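Local atomic coordinates of fatty-acid-binding protein 1 (Arabidopsis thaliana, PDB entry 4DOO), a protein that binds fatty acids in the plastid, preferring saturated ones, through a chalcone-isomerase-like domain, and may take part in alpha-linolenic acid metabolism. Residues A[81-95]-A[140-154]. Numbering follows the deposited sequence.
Sequences MEADIKMTIRLQIVY and IPRNSTIDLTKDPGH. With DAO (lauric acid), chain D.
Arg-90 and Asp-147 face each other as a non-hydrogen-bonded pair of two antiparallel strands, 87-93 and 145-151, and their side chains run alongside one another in the same direction. The guanidinium meets the carboxylate side-on in a salt bridge: Arg-90 NE donates to Asp-147 OD1 at 3.0 Å and Arg-90 NH2 to Asp-147 OD2 at 3.1 Å, both oxygens using syn lone pairs, with the two planes only 11° apart. With CG anti to the backbone N, the arginine chain bends at chi3 (-64°), which turns NE and NH2 back to the aspartate. A methionine in place of Arg-90 would probably leave the Asp-147 carboxylate without its two-nitrogen partner and freer to rotate.

The other face is largely apolar, with Ile-89, Leu-91, Ile-146 and Leu-148. Leu-91 CD1 lies 3.8 Å from Leu-148 CG. Leu-148 also touches a bound lauric acid, so this face helps line the fatty-acid pocket. Farther along it, Lys-150, a buried residue, is fully extended; its NZ donates to Ala-83 O at 2.9 Å, at a C=O...N angle of 169°, and to a water that also bonds Met-81 O, tying the strand to the end of helix 76-82. Where the pairing ends, Ile-93 crosses Ile-140 at about a right angle, Ile-93 CG1 to Ile-140 CD1 3.6 Å, and Arg-142 NH1 bonds Val-94 O (2.7 Å), which lies in the guanidinium plane.

Within the antiparallel sheet of this chalcone-isomerase-like fold, strand 39-50 flanks 87-93 and strand 155-160 flanks 145-151. Strand 13-18 touches Arg-90, whereas helix 171-182 packs on Met-81 and Lys-150.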
loop_
_atom_site.group_PDB
_atom_site.type_symbol
_atom_site.label_atom_id
_atom_site.label_comp_id
_atom_site.label_asym_id
_atom_site.label_seq_id
_atom_site.Cartn_x
_atom_site.Cartn_y
_atom_site.Cartn_z
ATOM N N MET A 81 2.942 -9.515 5.239
ATOM C CA MET A 81 2.925 -8.186 5.837
ATOM C C MET A 81 3.918 -7.995 6.975
ATOM O O MET A 81 4.470 -6.912 7.139
ATOM C CB MET A 81 1.520 -7.837 6.343
ATOM C CG MET A 81 0.602 -7.219 5.298
ATOM S SD MET A 81 -0.903 -6.477 5.998
ATOM C CE MET A 81 -0.204 -5.079 6.883
ATOM N N GLU A 82 4.144 -9.042 7.761
ATOM C CA GLU A 82 5.058 -8.947 8.891
ATOM C C GLU A 82 6.524 -9.174 8.523
ATOM O O GLU A 82 7.424 -8.767 9.252
ATOM C CB GLU A 82 4.622 -9.929 9.987
ATOM C CG GLU A 82 5.614 -10.074 11.132
ATOM C CD GLU A 82 4.962 -10.544 12.423
ATOM O OE1 GLU A 82 3.976 -11.307 12.355
ATOM O OE2 GLU A 82 5.447 -10.156 13.509
ATOM N N ALA A 83 6.761 -9.810 7.384
ATOM C CA ALA A 83 8.122 -10.088 6.946
ATOM C C ALA A 83 8.863 -8.821 6.517
ATOM O O ALA A 83 8.250 -7.803 6.187
ATOM C CB ALA A 83 8.095 -11.083 5.806
ATOM N N ASP A 84 10.189 -8.881 6.534
ATOM C CA ASP A 84 10.981 -7.734 6.125
ATOM C C ASP A 84 11.065 -7.781 4.607
ATOM O O ASP A 84 12.062 -8.210 4.030
ATOM C CB ASP A 84 12.378 -7.789 6.753
ATOM C CG ASP A 84 13.198 -6.544 6.458
ATOM O OD1 ASP A 84 12.597 -5.465 6.262
ATOM O OD2 ASP A 84 14.442 -6.640 6.440
ATOM N N ILE A 85 9.983 -7.353 3.970
ATOM C CA ILE A 85 9.886 -7.336 2.523
ATOM C C ILE A 85 9.724 -5.893 2.055
ATOM O O ILE A 85 8.812 -5.192 2.493
ATOM C CB ILE A 85 8.664 -8.170 2.043
ATOM C CG1 ILE A 85 8.905 -9.653 2.334
ATOM C CG2 ILE A 85 8.413 -7.931 0.557
ATOM C CD1 ILE A 85 7.696 -10.548 2.076
ATOM N N LYS A 86 10.629 -5.454 1.188
ATOM C CA LYS A 86 10.569 -4.104 0.645
ATOM C C LYS A 86 9.356 -4.020 -0.271
ATOM O O LYS A 86 9.154 -4.877 -1.132
ATOM C CB LYS A 86 11.841 -3.784 -0.142
ATOM C CG LYS A 86 13.070 -3.610 0.744
ATOM C CD LYS A 86 14.307 -3.216 -0.058
ATOM C CE LYS A 86 14.749 -4.310 -1.013
ATOM N NZ LYS A 86 15.105 -5.565 -0.287
ATOM N N MET A 87 8.549 -2.988 -0.073
ATOM C CA MET A 87 7.361 -2.803 -0.882
ATOM C C MET A 87 7.139 -1.341 -1.219
ATOM O O MET A 87 7.682 -0.440 -0.568
ATOM C CB MET A 87 6.127 -3.312 -0.141
ATOM C CG MET A 87 6.185 -4.760 0.300
ATOM S SD MET A 87 4.602 -5.235 1.008
ATOM C CE MET A 87 4.767 -7.029 1.058
ATOM N N THR A 88 6.326 -1.114 -2.242
ATOM C CA THR A 88 5.983 0.237 -2.655
ATOM C C THR A 88 4.494 0.282 -2.957
ATOM O O THR A 88 3.948 -0.641 -3.567
ATOM C CB THR A 88 6.736 0.674 -3.938
ATOM O OG1 THR A 88 8.135 0.782 -3.667
ATOM C CG2 THR A 88 6.226 2.038 -4.419
ATOM N N ILE A 89 3.845 1.343 -2.493
ATOM C CA ILE A 89 2.432 1.562 -2.766
ATOM C C ILE A 89 2.434 2.869 -3.552
ATOM O O ILE A 89 2.759 3.920 -3.004
ATOM C CB ILE A 89 1.593 1.781 -1.480
ATOM C CG1 ILE A 89 1.671 0.553 -0.571
ATOM C CG2 ILE A 89 0.143 2.074 -1.856
ATOM C CD1 ILE A 89 1.164 -0.718 -1.217
ATOM N N ARG A 90 2.122 2.801 -4.839
ATOM C CA ARG A 90 2.082 4.012 -5.649
ATOM C C ARG A 90 0.644 4.475 -5.812
ATOM O O ARG A 90 -0.210 3.721 -6.288
ATOM C CB ARG A 90 2.708 3.770 -7.024
ATOM C CG ARG A 90 2.450 4.901 -8.013
ATOM C CD ARG A 90 3.335 4.766 -9.240
ATOM N NE ARG A 90 4.745 4.901 -8.884
ATOM C CZ ARG A 90 5.743 4.877 -9.760
ATOM N NH1 ARG A 90 5.490 4.724 -11.055
ATOM N NH2 ARG A 90 6.994 5.006 -9.339
ATOM N N LEU A 91 0.379 5.711 -5.396
ATOM C CA LEU A 91 -0.954 6.288 -5.499
ATOM C C LEU A 91 -0.961 7.322 -6.611
ATOM O O LEU A 91 -0.005 8.080 -6.757
ATOM C CB LEU A 91 -1.355 7.004 -4.201
ATOM C CG LEU A 91 -1.425 6.269 -2.866
ATOM C CD1 LEU A 91 -0.025 5.976 -2.367
ATOM C CD2 LEU A 91 -2.169 7.136 -1.860
ATOM N N GLN A 92 -2.037 7.343 -7.391
ATOM C CA GLN A 92 -2.206 8.325 -8.459
ATOM C C GLN A 92 -3.592 8.920 -8.255
ATOM O O GLN A 92 -4.605 8.223 -8.387
ATOM C CB GLN A 92 -2.094 7.670 -9.838
ATOM C CG GLN A 92 -0.684 7.208 -10.173
ATOM C CD GLN A 92 -0.564 6.718 -11.598
ATOM O OE1 GLN A 92 -0.740 7.484 -12.544
ATOM N NE2 GLN A 92 -0.271 5.435 -11.759
ATOM N N ILE A 93 -3.629 10.206 -7.918
ATOM C CA ILE A 93 -4.881 10.902 -7.636
ATOM C C ILE A 93 -5.835 10.965 -8.819
ATOM O O ILE A 93 -5.477 11.447 -9.893
ATOM C CB ILE A 93 -4.607 12.344 -7.122
ATOM C CG1 ILE A 93 -3.648 12.295 -5.929
ATOM C CG2 ILE A 93 -5.915 13.023 -6.715
ATOM C CD1 ILE A 93 -4.137 11.444 -4.769
ATOM N N VAL A 94 -7.055 10.482 -8.600
ATOM C CA VAL A 94 -8.095 10.465 -9.623
ATOM C C VAL A 94 -9.080 11.633 -9.485
ATOM O O VAL A 94 -9.327 12.362 -10.452
ATOM C CB VAL A 94 -8.885 9.132 -9.573
ATOM C CG1 VAL A 94 -10.059 9.175 -10.539
ATOM C CG2 VAL A 94 -7.958 7.971 -9.917
ATOM N N TYR A 95 -9.649 11.798 -8.293
ATOM C CA TYR A 95 -10.610 12.866 -8.032
ATOM C C TYR A 95 -9.921 14.223 -8.165
ATOM O O TYR A 95 -8.876 14.459 -7.558
ATOM C CB TYR A 95 -11.208 12.706 -6.629
ATOM C CG TYR A 95 -12.380 13.621 -6.340
ATOM C CD1 TYR A 95 -13.507 13.623 -7.161
ATOM C CD2 TYR A 95 -12.367 14.477 -5.236
ATOM C CE1 TYR A 95 -14.596 14.456 -6.893
ATOM C CE2 TYR A 95 -13.448 15.312 -4.959
ATOM C CZ TYR A 95 -14.559 15.296 -5.794
ATOM O OH TYR A 95 -15.625 16.125 -5.532
ATOM N N ILE A 140 -3.450 19.037 -3.879
ATOM C CA ILE A 140 -3.331 17.614 -4.179
ATOM C C ILE A 140 -4.223 17.384 -5.404
ATOM O O ILE A 140 -5.295 16.780 -5.325
ATOM C CB ILE A 140 -3.781 16.763 -2.958
ATOM C CG1 ILE A 140 -3.707 15.282 -3.303
ATOM C CG2 ILE A 140 -5.174 17.164 -2.537
ATOM C CD1 ILE A 140 -2.323 14.826 -3.691
ATOM N N PRO A 141 -3.773 17.881 -6.565
ATOM C CA PRO A 141 -4.511 17.762 -7.820
ATOM C C PRO A 141 -4.525 16.387 -8.471
ATOM O O PRO A 141 -3.682 15.529 -8.188
ATOM C CB PRO A 141 -3.830 18.803 -8.698
ATOM C CG PRO A 141 -2.392 18.634 -8.312
ATOM C CD PRO A 141 -2.479 18.564 -6.782
ATOM N N ARG A 142 -5.500 16.202 -9.353
ATOM C CA ARG A 142 -5.639 14.970 -10.116
ATOM C C ARG A 142 -4.322 14.738 -10.854
ATOM O O ARG A 142 -3.673 15.690 -11.297
ATOM C CB ARG A 142 -6.786 15.113 -11.126
ATOM C CG ARG A 142 -6.974 13.933 -12.082
ATOM C CD ARG A 142 -8.072 14.265 -13.089
ATOM N NE ARG A 142 -8.166 13.332 -14.212
ATOM C CZ ARG A 142 -8.728 12.128 -14.157
ATOM N NH1 ARG A 142 -9.256 11.687 -13.023
ATOM N NH2 ARG A 142 -8.781 11.370 -15.246
ATOM N N ASN A 143 -3.936 13.470 -10.961
ATOM C CA ASN A 143 -2.709 13.039 -11.630
ATOM C C ASN A 143 -1.445 13.159 -10.779
ATOM O O ASN A 143 -0.342 12.888 -11.261
ATOM C CB ASN A 143 -2.524 13.779 -12.962
ATOM C CG ASN A 143 -3.639 13.488 -13.945
ATOM O OD1 ASN A 143 -3.983 12.331 -14.183
ATOM N ND2 ASN A 143 -4.209 14.538 -14.526
ATOM N N SER A 144 -1.597 13.571 -9.522
ATOM C CA SER A 144 -0.445 13.665 -8.623
ATOM C C SER A 144 -0.073 12.226 -8.273
ATOM O O SER A 144 -0.953 11.372 -8.166
ATOM C CB SER A 144 -0.806 14.409 -7.330
ATOM O OG SER A 144 -1.200 15.746 -7.584
ATOM N N THR A 145 1.218 11.957 -8.109
ATOM C CA THR A 145 1.676 10.612 -7.768
ATOM C C THR A 145 2.398 10.618 -6.425
ATOM O O THR A 145 3.298 11.427 -6.197
ATOM C CB THR A 145 2.652 10.051 -8.831
ATOM O OG1 THR A 145 1.973 9.909 -10.085
ATOM C CG2 THR A 145 3.189 8.695 -8.402
ATOM N N ILE A 146 1.990 9.722 -5.533
ATOM C CA ILE A 146 2.615 9.611 -4.221
ATOM C C ILE A 146 3.120 8.189 -4.070
ATOM O O ILE A 146 2.389 7.234 -4.336
ATOM C CB ILE A 146 1.621 9.884 -3.069
ATOM C CG1 ILE A 146 1.043 11.297 -3.183
ATOM C CG2 ILE A 146 2.318 9.702 -1.725
ATOM C CD1 ILE A 146 -0.015 11.444 -4.260
ATOM N N ASP A 147 4.372 8.053 -3.648
ATOM C CA ASP A 147 4.965 6.739 -3.451
ATOM C C ASP A 147 5.255 6.476 -1.981
ATOM O O ASP A 147 6.070 7.170 -1.366
ATOM C CB ASP A 147 6.265 6.613 -4.251
ATOM C CG ASP A 147 6.032 6.160 -5.676
ATOM O OD1 ASP A 147 4.859 5.968 -6.061
ATOM O OD2 ASP A 147 7.029 5.990 -6.412
ATOM N N LEU A 148 4.575 5.481 -1.419
ATOM C CA LEU A 148 4.786 5.095 -0.031
ATOM C C LEU A 148 5.649 3.846 -0.101
ATOM O O LEU A 148 5.258 2.848 -0.708
ATOM C CB LEU A 148 3.459 4.751 0.655
ATOM C CG LEU A 148 2.302 5.750 0.576
ATOM C CD1 LEU A 148 1.058 5.130 1.209
ATOM C CD2 LEU A 148 2.678 7.040 1.279
ATOM N N THR A 149 6.830 3.886 0.499
ATOM C CA THR A 149 7.682 2.710 0.441
ATOM C C THR A 149 8.114 2.170 1.794
ATOM O O THR A 149 8.356 2.919 2.740
ATOM C CB THR A 149 8.948 2.973 -0.399
ATOM O OG1 THR A 149 9.748 3.977 0.232
ATOM C CG2 THR A 149 8.568 3.437 -1.799
ATOM N N LYS A 150 8.183 0.846 1.865
ATOM C CA LYS A 150 8.625 0.146 3.056
ATOM C C LYS A 150 10.081 -0.195 2.751
ATOM O O LYS A 150 10.370 -1.106 1.974
ATOM C CB LYS A 150 7.806 -1.134 3.260
ATOM C CG LYS A 150 8.209 -1.955 4.479
ATOM C CD LYS A 150 7.336 -3.190 4.624
ATOM C CE LYS A 150 7.798 -4.068 5.776
ATOM N NZ LYS A 150 6.934 -5.270 5.930
ATOM N N ASP A 151 10.991 0.571 3.339
ATOM C CA ASP A 151 12.418 0.364 3.140
ATOM C C ASP A 151 12.915 -0.618 4.197
ATOM O O ASP A 151 12.212 -0.890 5.172
ATOM C CB ASP A 151 13.156 1.701 3.273
ATOM C CG ASP A 151 12.743 2.708 2.209
ATOM O OD1 ASP A 151 13.065 3.906 2.364
ATOM O OD2 ASP A 151 12.100 2.302 1.214
ATOM N N PRO A 152 14.128 -1.167 4.019
ATOM C CA PRO A 152 14.667 -2.120 4.997
ATOM C C PRO A 152 14.574 -1.609 6.435
ATOM O O PRO A 152 14.665 -0.403 6.686
ATOM C CB PRO A 152 16.110 -2.305 4.533
ATOM C CG PRO A 152 15.989 -2.184 3.049
ATOM C CD PRO A 152 15.059 -0.993 2.889
ATOM N N GLY A 153 14.392 -2.532 7.374
ATOM C CA GLY A 153 14.282 -2.153 8.771
ATOM C C GLY A 153 12.960 -1.461 9.047
ATOM O O GLY A 153 12.871 -0.580 9.901
ATOM N N HIS A 154 11.931 -1.859 8.309
ATOM C CA HIS A 154 10.604 -1.279 8.464
ATOM C C HIS A 154 10.617 0.246 8.601
ATOM O O HIS A 154 10.101 0.810 9.571
ATOM C CB HIS A 154 9.892 -1.921 9.660
ATOM C CG HIS A 154 9.639 -3.387 9.487
ATOM N ND1 HIS A 154 10.644 -4.328 9.541
ATOM C CD2 HIS A 154 8.503 -4.068 9.206
ATOM C CE1 HIS A 154 10.139 -5.524 9.300
ATOM N NE2 HIS A 154 8.842 -5.396 9.093
HETATM O O1 DAO D . -17.330 14.742 -1.074
HETATM O O2 DAO D . -15.625 15.748 -2.036
HETATM C C1 DAO D . -16.140 14.758 -1.467
HETATM C C2 DAO D . -15.292 13.525 -1.247
HETATM C C3 DAO D . -14.437 13.695 0.005
HETATM C C4 DAO D . -13.007 13.230 -0.243
HETATM C C5 DAO D . -12.708 11.946 0.524
HETATM C C6 DAO D . -11.369 12.038 1.241
HETATM C C7 DAO D . -10.448 10.891 0.840
HETATM C C8 DAO D . -8.991 11.328 0.893
HETATM C C9 DAO D . -8.051 10.136 1.038
HETATM C C10 DAO D . -6.963 10.176 -0.034
HETATM C C11 DAO D . -5.586 10.391 0.578
HETATM C C12 DAO D . -4.551 10.650 -0.498
HETATM O O HOH W 1 5.017 -3.898 7.528
HETATM O O HOH W 2 11.010 -3.776 5.446
HETATM O O HOH W 3 -0.449 10.356 -12.989
HETATM O O HOH W 4 -7.828 16.702 -6.433
#